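Local coordinates for putative uncharacterized protein tcp24 (Actinoplanes teichomyceticus, PDB 4Q38) that probably transfers a long fatty acyl chain from acyl-coenzyme A to the amino sugar of the glycopeptide antibiotic teicoplanin, at residues Arg61-Pro66 with Val150-Leu155; Glu91-Ala96 with Val127-Ala132; Gly159-Ile164 with Trp178-His183. All coordinates share one frame; numbering follows the deposited sequence.

Contact 1. Residues Arg61-Pro66 with Val150-Leu155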
loop_
_atom_site.group_PDB
_atom_site.type_symbol
_atom_site.label_atom_id
_atom_site.label_comp_id
_atom_site.label_asym_id
_atom_site.label_seq_id
_atom_site.Cartn_x
_atom_site.Cartn_y
_atom_site.Cartn_z
ATOM N N ARG A 61 -7.521 -13.825 -9.073
ATOM C CA ARG A 61 -6.997 -13.604 -10.412
ATOM C C ARG A 61 -7.367 -12.201 -10.901
ATOM O O ARG A 61 -6.561 -11.526 -11.531
ATOM C CB ARG A 61 -7.510 -14.691 -11.369
ATOM C CG ARG A 61 -6.945 -14.645 -12.787
ATOM C CD ARG A 61 -6.852 -16.034 -13.428
ATOM N NE ARG A 61 -8.029 -16.874 -13.180
ATOM C CZ ARG A 61 -8.045 -17.968 -12.416
ATOM N NH1 ARG A 61 -6.941 -18.401 -11.816
ATOM N NH2 ARG A 61 -9.176 -18.640 -12.257
ATOM N N ARG A 62 -8.586 -11.767 -10.593
ATOM C CA ARG A 62 -9.030 -10.412 -10.909
ATOM C C ARG A 62 -8.152 -9.360 -10.203
ATOM O O ARG A 62 -7.895 -8.283 -10.744
ATOM C CB ARG A 62 -10.505 -10.234 -10.537
ATOM C CG ARG A 62 -11.148 -9.016 -11.173
ATOM C CD ARG A 62 -12.649 -9.174 -11.314
ATOM N NE ARG A 62 -13.145 -8.269 -12.346
ATOM C CZ ARG A 62 -14.421 -8.138 -12.693
ATOM N NH1 ARG A 62 -15.359 -8.856 -12.084
ATOM N NH2 ARG A 62 -14.759 -7.283 -13.652
ATOM N N LEU A 63 -7.671 -9.711 -9.016
ATOM C CA LEU A 63 -6.785 -8.847 -8.236
ATOM C C LEU A 63 -5.300 -9.062 -8.578
ATOM O O LEU A 63 -4.416 -8.561 -7.889
ATOM C CB LEU A 63 -7.063 -9.054 -6.743
ATOM C CG LEU A 63 -8.505 -8.774 -6.291
ATOM C CD1 LEU A 63 -8.781 -9.403 -4.933
ATOM C CD2 LEU A 63 -8.772 -7.278 -6.246
ATOM N N GLU A 64 -5.039 -9.813 -9.652
ATOM C CA GLU A 64 -3.673 -10.059 -10.162
ATOM C C GLU A 64 -2.701 -10.679 -9.144
ATOM O O GLU A 64 -1.491 -10.469 -9.206
ATOM C CB GLU A 64 -3.076 -8.789 -10.791
ATOM C CG GLU A 64 -3.896 -8.256 -11.959
ATOM C CD GLU A 64 -3.294 -7.036 -12.631
ATOM O OE1 GLU A 64 -2.203 -6.568 -12.226
ATOM O OE2 GLU A 64 -3.932 -6.538 -13.582
ATOM N N VAL A 65 -3.238 -11.448 -8.211
ATOM C CA VAL A 65 -2.407 -12.253 -7.314
ATOM C C VAL A 65 -1.771 -13.387 -8.144
ATOM O O VAL A 65 -2.472 -14.047 -8.894
ATOM C CB VAL A 65 -3.253 -12.793 -6.153
ATOM C CG1 VAL A 65 -2.442 -13.729 -5.263
ATOM C CG2 VAL A 65 -3.824 -11.624 -5.336
ATOM N N PRO A 66 -0.436 -13.584 -8.049
ATOM C CA PRO A 66 0.156 -14.648 -8.876
ATOM C C PRO A 66 -0.468 -16.016 -8.566
ATOM O O PRO A 66 -0.888 -16.265 -7.428
ATOM C CB PRO A 66 1.636 -14.615 -8.486
ATOM C CG PRO A 66 1.864 -13.205 -8.015
ATOM C CD PRO A 66 0.591 -12.845 -7.292
ATOM N N VAL A 150 -11.922 1.147 -13.166
ATOM C CA VAL A 150 -11.070 1.936 -12.269
ATOM C C VAL A 150 -11.032 1.257 -10.901
ATOM O O VAL A 150 -9.964 1.113 -10.307
ATOM C CB VAL A 150 -11.540 3.409 -12.158
ATOM C CG1 VAL A 150 -10.750 4.154 -11.092
ATOM C CG2 VAL A 150 -11.407 4.112 -13.503
ATOM N N GLY A 151 -12.200 0.837 -10.418
ATOM C CA GLY A 151 -12.309 0.122 -9.147
ATOM C C GLY A 151 -11.419 -1.112 -9.119
ATOM O O GLY A 151 -10.639 -1.302 -8.185
ATOM N N TRP A 152 -11.535 -1.953 -10.152
ATOM C CA TRP A 152 -10.700 -3.153 -10.245
ATOM C C TRP A 152 -9.234 -2.840 -10.416
ATOM O O TRP A 152 -8.402 -3.406 -9.715
ATOM C CB TRP A 152 -11.216 -4.105 -11.336
ATOM C CG TRP A 152 -12.492 -4.793 -10.907
ATOM C CD1 TRP A 152 -13.756 -4.685 -11.488
ATOM C CD2 TRP A 152 -12.678 -5.692 -9.757
ATOM N NE1 TRP A 152 -14.679 -5.448 -10.808
ATOM C CE2 TRP A 152 -14.103 -6.071 -9.757
ATOM C CE3 TRP A 152 -11.837 -6.215 -8.768
ATOM C CZ2 TRP A 152 -14.639 -6.934 -8.803
ATOM C CZ3 TRP A 152 -12.393 -7.077 -7.806
ATOM C CH2 TRP A 152 -13.759 -7.430 -7.827
ATOM N N GLU A 153 -8.904 -1.921 -11.320
ATOM C CA GLU A 153 -7.502 -1.524 -11.529
ATOM C C GLU A 153 -6.851 -1.101 -10.204
ATOM O O GLU A 153 -5.708 -1.454 -9.918
ATOM C CB GLU A 153 -7.417 -0.389 -12.548
ATOM C CG GLU A 153 -6.016 -0.047 -13.037
ATOM C CD GLU A 153 -6.020 1.147 -13.982
ATOM O OE1 GLU A 153 -6.987 1.281 -14.761
ATOM O OE2 GLU A 153 -5.064 1.960 -13.943
ATOM N N THR A 154 -7.597 -0.349 -9.402
ATOM C CA THR A 154 -7.129 0.081 -8.081
ATOM C C THR A 154 -6.831 -1.107 -7.160
ATOM O O THR A 154 -5.773 -1.174 -6.536
ATOM C CB THR A 154 -8.162 1.027 -7.449
ATOM O OG1 THR A 154 -8.324 2.175 -8.302
ATOM C CG2 THR A 154 -7.724 1.468 -6.040
ATOM N N LEU A 155 -7.766 -2.050 -7.088
ATOM C CA LEU A 155 -7.647 -3.172 -6.163
ATOM C C LEU A 155 -6.564 -4.189 -6.535
ATOM O O LEU A 155 -6.152 -4.969 -5.679
ATOM C CB LEU A 155 -9.018 -3.863 -5.974
ATOM C CG LEU A 155 -10.115 -2.979 -5.359
ATOM C CD1 LEU A 155 -11.449 -3.718 -5.291
ATOM C CD2 LEU A 155 -9.724 -2.462 -3.976
#
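Two torsion choices bring Arg62 and Trp152 face to face: Arg62 swings CG opposite its backbone N (chi1 -164°) and then runs out extended to NE, while Trp152 keeps CG beside its own backbone N. The guanidinium of Arg62 therefore lies flat on the indole of Trp152, with the two planes 9° apart and Arg62 CZ 3.3 Å from Trp152 NE1. The cation stacks on the five-membered ring, and Arg62 CD adds a CH-pi contact, 3.7 Å from the centroid of the six-membered ring of Trp152. Arginine suits this place because one chain supplies both a flat cation and greasy methylenes to a broad aromatic face. Arg62 NH2 and Trp152 NE1 are both donors, so their closeness belongs to the stack and is not a hydrogen bond.

Beside this pair, Leu63 sends CD2 to the rim of the indole, near its plane, and presses it tightly on Leu155, at 3.4 Å from Leu155 CB. The two leucines lie side by side and point the same way. Leu63 comes just as its helix ends in a Schellman motif, with Glu64 at positive phi as the C-prime residue.

Helix 125-143 contributes Phe130 and Leu131 against Leu63, and Arg138 in a cation-pi contact with Trp152; Thr154 OG1 accepts a hydrogen bond from Arg190 N, tying helix 148-155 to strand 188-191.

Contact 2. Residues Glu91-Ala96 with Val127-Ala132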
loop_
_atom_site.group_PDB
_atom_site.type_symbol
_atom_site.label_atom_id
_atom_site.label_comp_id
_atom_site.label_asym_id
_atom_site.label_seq_id
_atom_site.Cartn_x
_atom_site.Cartn_y
_atom_site.Cartn_z
ATOM N N GLU A 91 -12.742 -10.810 11.629
ATOM C CA GLU A 91 -14.031 -10.120 11.663
ATOM C C GLU A 91 -13.895 -8.672 12.110
ATOM O O GLU A 91 -14.442 -7.768 11.480
ATOM C CB GLU A 91 -14.989 -10.819 12.634
ATOM C CG GLU A 91 -15.482 -12.175 12.181
ATOM C CD GLU A 91 -16.519 -12.738 13.129
ATOM O OE1 GLU A 91 -16.221 -12.886 14.336
ATOM O OE2 GLU A 91 -17.632 -13.033 12.657
ATOM N N ARG A 92 -13.183 -8.475 13.214
ATOM C CA ARG A 92 -13.031 -7.156 13.831
ATOM C C ARG A 92 -12.095 -6.230 13.051
ATOM O O ARG A 92 -12.324 -5.030 13.002
ATOM C CB ARG A 92 -12.586 -7.287 15.289
ATOM C CG ARG A 92 -13.745 -7.674 16.194
ATOM C CD ARG A 92 -13.344 -8.589 17.333
ATOM N NE ARG A 92 -14.541 -9.155 17.969
ATOM C CZ ARG A 92 -15.173 -10.255 17.559
ATOM N NH1 ARG A 92 -14.720 -10.950 16.523
ATOM N NH2 ARG A 92 -16.266 -10.673 18.198
ATOM N N THR A 93 -11.060 -6.799 12.442
ATOM C CA THR A 93 -10.129 -6.027 11.611
ATOM C C THR A 93 -10.862 -5.530 10.368
ATOM O O THR A 93 -10.726 -4.364 9.969
ATOM C CB THR A 93 -8.892 -6.867 11.231
ATOM O OG1 THR A 93 -8.198 -7.231 12.423
ATOM C CG2 THR A 93 -7.927 -6.080 10.332
ATOM N N HIS A 94 -11.650 -6.416 9.766
ATOM C CA HIS A 94 -12.536 -6.023 8.681
ATOM C C HIS A 94 -13.415 -4.872 9.109
ATOM O O HIS A 94 -13.530 -3.870 8.399
ATOM C CB HIS A 94 -13.380 -7.197 8.220
ATOM C CG HIS A 94 -14.583 -6.790 7.405
ATOM N ND1 HIS A 94 -14.503 -6.482 6.097
ATOM C CD2 HIS A 94 -15.923 -6.632 7.766
ATOM C CE1 HIS A 94 -15.726 -6.145 5.640
ATOM N NE2 HIS A 94 -16.594 -6.241 6.660
ATOM N N HIS A 95 -14.041 -5.015 10.274
ATOM C CA HIS A 95 -14.928 -3.983 10.822
ATOM C C HIS A 95 -14.203 -2.676 11.068
ATOM O O HIS A 95 -14.713 -1.613 10.726
ATOM C CB HIS A 95 -15.603 -4.496 12.094
ATOM C CG HIS A 95 -16.777 -3.662 12.558
ATOM N ND1 HIS A 95 -17.361 -3.846 13.765
ATOM C CD2 HIS A 95 -17.474 -2.618 11.938
ATOM C CE1 HIS A 95 -18.377 -2.964 13.909
ATOM N NE2 HIS A 95 -18.439 -2.212 12.795
ATOM N N ALA A 96 -13.002 -2.754 11.637
ATOM C CA ALA A 96 -12.192 -1.570 11.926
ATOM C C ALA A 96 -11.801 -0.794 10.669
ATOM O O ALA A 96 -11.507 0.399 10.742
ATOM C CB ALA A 96 -10.952 -1.949 12.727
ATOM N N VAL A 127 -4.456 -10.788 3.492
ATOM C CA VAL A 127 -5.097 -11.114 2.219
ATOM C C VAL A 127 -6.567 -11.499 2.456
ATOM O O VAL A 127 -7.465 -11.074 1.697
ATOM C CB VAL A 127 -4.345 -12.240 1.478
ATOM C CG1 VAL A 127 -5.060 -12.607 0.182
ATOM C CG2 VAL A 127 -2.913 -11.816 1.194
ATOM N N TYR A 128 -6.821 -12.295 3.502
ATOM C CA TYR A 128 -8.209 -12.666 3.851
ATOM C C TYR A 128 -9.016 -11.439 4.264
ATOM O O TYR A 128 -10.179 -11.303 3.891
ATOM C CB TYR A 128 -8.260 -13.746 4.950
ATOM C CG TYR A 128 -7.536 -15.006 4.545
ATOM C CD1 TYR A 128 -7.926 -15.718 3.407
ATOM C CD2 TYR A 128 -6.438 -15.456 5.263
ATOM C CE1 TYR A 128 -7.242 -16.853 3.006
ATOM C CE2 TYR A 128 -5.742 -16.593 4.871
ATOM C CZ TYR A 128 -6.152 -17.281 3.745
ATOM O OH TYR A 128 -5.473 -18.397 3.344
ATOM N N VAL A 129 -8.388 -10.550 5.035
ATOM C CA VAL A 129 -8.996 -9.252 5.342
ATOM C C VAL A 129 -9.388 -8.541 4.053
ATOM O O VAL A 129 -10.526 -8.078 3.929
ATOM C CB VAL A 129 -8.070 -8.328 6.162
ATOM C CG1 VAL A 129 -8.725 -6.960 6.354
ATOM C CG2 VAL A 129 -7.772 -8.927 7.524
ATOM N N PHE A 130 -8.454 -8.474 3.097
ATOM C CA PHE A 130 -8.696 -7.772 1.839
ATOM C C PHE A 130 -9.868 -8.426 1.089
ATOM O O PHE A 130 -10.804 -7.738 0.681
ATOM C CB PHE A 130 -7.423 -7.770 0.971
ATOM C CG PHE A 130 -7.444 -6.782 -0.176
ATOM C CD1 PHE A 130 -8.203 -7.021 -1.325
ATOM C CD2 PHE A 130 -6.658 -5.628 -0.125
ATOM C CE1 PHE A 130 -8.201 -6.116 -2.385
ATOM C CE2 PHE A 130 -6.654 -4.721 -1.177
ATOM C CZ PHE A 130 -7.417 -4.967 -2.312
ATOM N N LEU A 131 -9.811 -9.752 0.929
ATOM C CA LEU A 131 -10.875 -10.507 0.241
ATOM C C LEU A 131 -12.248 -10.297 0.891
ATOM O O LEU A 131 -13.253 -10.136 0.201
ATOM C CB LEU A 131 -10.547 -12.011 0.213
ATOM C CG LEU A 131 -9.309 -12.440 -0.582
ATOM C CD1 LEU A 131 -9.046 -13.935 -0.473
ATOM C CD2 LEU A 131 -9.416 -12.015 -2.040
ATOM N N ALA A 132 -12.282 -10.312 2.216
ATOM C CA ALA A 132 -13.533 -10.161 2.947
ATOM C C ALA A 132 -14.102 -8.747 2.797
ATOM O O ALA A 132 -15.304 -8.530 2.987
ATOM C CB ALA A 132 -13.324 -10.499 4.411
#
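Helices 84-98 and 125-143 come close together here, the CA atoms of His94 and Val129 standing 5.8 Å apart, with Thr93 and His94 facing Val129 and Ala132. Short, branched or small residues at three of these four places permit such proximity, a close helix-helix packing within the helical N-acyltransferase N-terminal domain, away from the known binding sites.

The apolar half of the contact is a meeting of methyls. Thr93 CG2 lies 4.0 Å from Val129 CG2 and only slightly farther from the other branch, CG1, and the two side chains cross at about a right angle. In Thr93 the first torsion (-62°) divides the labour: the methyl takes the place opposite the backbone N and faces Val129, while OG1 turns back to bond to Leu89 O. The methyl of threonine packs as one of valine's would, while its hydroxyl is satisfied within its own helix. Leu90 and Ile97 of helix 84-98 also pack on Val129.

One turn along helix 125-143, Ala132 offers little more than its backbone to the imidazole of His94, whose CE1 sits 3.6 Å from Ala132 O. A hydrogen bond between His94 ND1 and Thr133 OG1 helps to set the rotation of the ring.

Between the two segments themselves the chemistry is therefore methyl packing and an imidazole lying against a backbone carbonyl; a hydrogen bond between these helices lies one residue farther on, at Thr133, and gives the buried imidazole a defined polar partner.

Contact 3. Residues Gly159-Ile164 with Trp178-His183. With TEC (2-amino-6-O-decanoyl-2-deoxy-beta-D-glucopyranose), chain E.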
loop_
_atom_site.group_PDB
_atom_site.type_symbol
_atom_site.label_atom_id
_atom_site.label_comp_id
_atom_site.label_asym_id
_atom_site.label_seq_id
_atom_site.Cartn_x
_atom_site.Cartn_y
_atom_site.Cartn_z
ATOM N N GLY A 159 -2.256 -7.929 -5.650
ATOM C CA GLY A 159 -1.370 -8.906 -6.287
ATOM C C GLY A 159 0.087 -8.483 -6.261
ATOM O O GLY A 159 0.969 -9.284 -5.980
ATOM N N GLU A 160 0.336 -7.211 -6.556
ATOM C CA GLU A 160 1.685 -6.642 -6.528
ATOM C C GLU A 160 2.308 -6.802 -5.143
ATOM O O GLU A 160 3.460 -7.200 -5.006
ATOM C CB GLU A 160 1.613 -5.155 -6.917
ATOM C CG GLU A 160 2.926 -4.378 -6.781
ATOM C CD GLU A 160 2.771 -2.898 -7.100
ATOM O OE1 GLU A 160 2.180 -2.581 -8.149
ATOM O OE2 GLU A 160 3.250 -2.044 -6.310
ATOM N N LEU A 161 1.526 -6.504 -4.111
ATOM C CA LEU A 161 2.037 -6.524 -2.737
ATOM C C LEU A 161 2.252 -7.957 -2.259
ATOM O O LEU A 161 3.193 -8.231 -1.519
ATOM C CB LEU A 161 1.089 -5.768 -1.803
ATOM C CG LEU A 161 0.925 -4.260 -2.090
ATOM C CD1 LEU A 161 -0.323 -3.721 -1.401
ATOM C CD2 LEU A 161 2.160 -3.468 -1.650
ATOM N N VAL A 162 1.387 -8.872 -2.697
ATOM C CA VAL A 162 1.613 -10.297 -2.453
ATOM C C VAL A 162 2.944 -10.740 -3.110
ATOM O O VAL A 162 3.796 -11.343 -2.451
ATOM C CB VAL A 162 0.415 -11.140 -2.937
ATOM C CG1 VAL A 162 0.706 -12.627 -2.790
ATOM C CG2 VAL A 162 -0.827 -10.773 -2.138
ATOM N N ALA A 163 3.121 -10.415 -4.392
ATOM C CA ALA A 163 4.364 -10.744 -5.124
ATOM C C ALA A 163 5.604 -10.165 -4.446
ATOM O O ALA A 163 6.629 -10.846 -4.325
ATOM C CB ALA A 163 4.283 -10.273 -6.568
ATOM N N ILE A 164 5.497 -8.915 -3.993
ATOM C CA ILE A 164 6.574 -8.254 -3.248
ATOM C C ILE A 164 6.940 -9.021 -1.983
ATOM O O ILE A 164 8.117 -9.193 -1.686
ATOM C CB ILE A 164 6.214 -6.785 -2.911
ATOM C CG1 ILE A 164 6.378 -5.894 -4.161
ATOM C CG2 ILE A 164 7.040 -6.263 -1.735
ATOM C CD1 ILE A 164 5.613 -4.583 -4.070
ATOM N N TRP A 178 -1.175 -1.853 6.183
ATOM C CA TRP A 178 -1.427 -0.436 6.471
ATOM C C TRP A 178 -1.772 0.287 5.194
ATOM O O TRP A 178 -2.671 1.124 5.172
ATOM C CB TRP A 178 -0.248 0.227 7.192
ATOM C CG TRP A 178 0.942 0.526 6.317
ATOM C CD1 TRP A 178 2.072 -0.269 6.104
ATOM C CD2 TRP A 178 1.156 1.725 5.488
ATOM N NE1 TRP A 178 2.945 0.347 5.233
ATOM C CE2 TRP A 178 2.456 1.546 4.831
ATOM C CE3 TRP A 178 0.428 2.894 5.244
ATOM C CZ2 TRP A 178 2.981 2.499 3.966
ATOM C CZ3 TRP A 178 0.969 3.853 4.375
ATOM C CH2 TRP A 178 2.214 3.655 3.749
ATOM N N TRP A 179 -1.074 -0.067 4.117
ATOM C CA TRP A 179 -1.260 0.576 2.814
ATOM C C TRP A 179 -2.540 0.159 2.139
ATOM O O TRP A 179 -3.236 0.999 1.563
ATOM C CB TRP A 179 -0.043 0.345 1.922
ATOM C CG TRP A 179 -0.130 0.985 0.563
ATOM C CD1 TRP A 179 -0.021 0.361 -0.677
ATOM C CD2 TRP A 179 -0.344 2.404 0.259
ATOM N NE1 TRP A 179 -0.157 1.266 -1.696
ATOM C CE2 TRP A 179 -0.349 2.510 -1.206
ATOM C CE3 TRP A 179 -0.531 3.556 1.025
ATOM C CZ2 TRP A 179 -0.530 3.728 -1.859
ATOM C CZ3 TRP A 179 -0.716 4.779 0.354
ATOM C CH2 TRP A 179 -0.715 4.857 -1.053
ATOM N N THR A 180 -2.885 -1.128 2.214
ATOM C CA THR A 180 -4.155 -1.579 1.613
ATOM C C THR A 180 -5.405 -1.013 2.305
ATOM O O THR A 180 -6.482 -1.093 1.730
ATOM C CB THR A 180 -4.272 -3.119 1.478
ATOM O OG1 THR A 180 -3.975 -3.719 2.730
ATOM C CG2 THR A 180 -3.289 -3.660 0.413
ATOM N N THR A 181 -5.273 -0.411 3.496
ATOM C CA THR A 181 -6.429 0.275 4.099
ATOM C C THR A 181 -6.880 1.445 3.233
ATOM O O THR A 181 -8.035 1.843 3.299
ATOM C CB THR A 181 -6.198 0.826 5.545
ATOM O OG1 THR A 181 -5.222 1.879 5.538
ATOM C CG2 THR A 181 -5.785 -0.268 6.526
ATOM N N TYR A 182 -5.958 2.007 2.444
ATOM C CA TYR A 182 -6.311 3.091 1.523
ATOM C C TYR A 182 -7.219 2.568 0.413
ATOM O O TYR A 182 -8.279 3.145 0.145
ATOM C CB TYR A 182 -5.066 3.738 0.912
ATOM C CG TYR A 182 -4.325 4.701 1.820
ATOM C CD1 TYR A 182 -3.552 4.234 2.890
ATOM C CD2 TYR A 182 -4.359 6.084 1.586
ATOM C CE1 TYR A 182 -2.859 5.118 3.716
ATOM C CE2 TYR A 182 -3.665 6.971 2.405
ATOM C CZ TYR A 182 -2.921 6.481 3.467
ATOM O OH TYR A 182 -2.229 7.348 4.279
ATOM N N HIS A 183 -6.806 1.473 -0.229
ATOM C CA HIS A 183 -7.612 0.892 -1.297
ATOM C C HIS A 183 -8.952 0.479 -0.758
ATOM O O HIS A 183 -9.981 0.746 -1.375
ATOM C CB HIS A 183 -6.936 -0.337 -1.914
ATOM C CG HIS A 183 -5.473 -0.154 -2.232
ATOM N ND1 HIS A 183 -4.561 0.160 -1.299
ATOM C CD2 HIS A 183 -4.777 -0.289 -3.431
ATOM C CE1 HIS A 183 -3.342 0.234 -1.861
ATOM N NE2 HIS A 183 -3.469 -0.058 -3.165
HETATM C CAV TEC E . 9.461 12.068 -10.302
HETATM C CAU TEC E . 8.091 11.445 -10.450
HETATM C CAT TEC E . 7.098 11.971 -9.448
HETATM C CAS TEC E . 7.686 12.060 -8.067
HETATM C CAR TEC E . 6.584 12.001 -7.051
HETATM C CAQ TEC E . 6.664 10.676 -6.385
HETATM C CAP TEC E . 5.635 10.482 -5.327
HETATM C CAO TEC E . 5.573 9.013 -5.079
HETATM C CAN TEC E . 5.139 8.715 -3.699
HETATM C CAM TEC E . 4.814 7.254 -3.524
HETATM O OAW TEC E . 4.812 6.494 -4.461
HETATM O O6 TEC E . 4.669 6.890 -2.238
HETATM C C6 TEC E . 3.537 6.156 -1.817
HETATM C C5 TEC E . 3.914 4.741 -1.310
HETATM O O5 TEC E . 3.336 4.446 -0.074
HETATM C C1 TEC E . 4.188 3.336 0.325
HETATM O O1 TEC E . 4.433 3.150 1.590
HETATM C C2 TEC E . 3.613 2.093 -0.292
HETATM N N2 TEC E . 4.446 0.970 0.104
HETATM C C3 TEC E . 3.839 2.350 -1.707
HETATM O O3 TEC E . 3.040 1.422 -2.206
HETATM C C4 TEC E . 3.387 3.695 -2.211
HETATM O O4 TEC E . 3.950 3.906 -3.363
#
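Trp178, at the start of the segment, takes a first torsion that places CG between its backbone N and carbonyl carbon (chi1 75°), and the rim of its indole meets the bound sugar: O1 of TEC approaches Trp178 CZ2 near the ring plane, though so closely that the exact spacing is doubtful. The CB of Trp179 covers one face of this indole.

Trp179 swings the other way, with CG opposite its backbone N, and the glucosamine lies over one face of its indole. O3 of TEC stands 3.2 Å from Trp179 NE1, above the plane and offset toward the rim, and C2, C4 and O5 of TEC also lie over the rings; a tryptophan face is a common platform for sugars. At the rim, Leu161 CD1 lies 4.2 Å from Trp179 CD1, an apolar neighbour suited to an aromatic edge. Both segments belong to the helical N-acyltransferase N-terminal domain, and helix 177-184 leads into strand 188-191 of the GNAT-like domain. The sugar thus lies where the two domains meet; Val212 N also bonds to it.

Thr180 gives its methyl to Leu161, CG2 being 3.5 Å from Leu161 CD1, a tight fit between side chains that run past each other in opposite directions. Thr181 OG1 folds back to donate to Trp178 O at 2.7 Å, tilted 23° from the carbonyl plane. Tyr182 receives Trp179 CZ3 over the centre of its ring. On the indole face opposite the sugar, His183 sets its CE1 over the rim, while its NE2 is hydrogen-bonded to Gln157.

Overall arrangement
All three contacts lie in the helical N-terminal domain, and Phe130 of helix 125-143 connects them: its ring packs on Leu63 and Leu155 of contact 1, with Phe130 CZ 3.6 Å from Leu155 O, and on Thr180 of contact 3. Centres of contacts 1 and 3 are about 11 Å apart, those of 2 and 3 about 13 Å, and those of 1 and 2 about 17 Å. Contacts 1 and 3 also meet where Thr154 O approaches His183 CD2 at 3.4 Å. Contact 3 alone touches the ligand; from the Leu155 side chain to the bound TEC is about 13 Å, whereas from the Trp179 side chain to the bound coenzyme A is about 8 Å. Contact 2 lies away from the known binding sites.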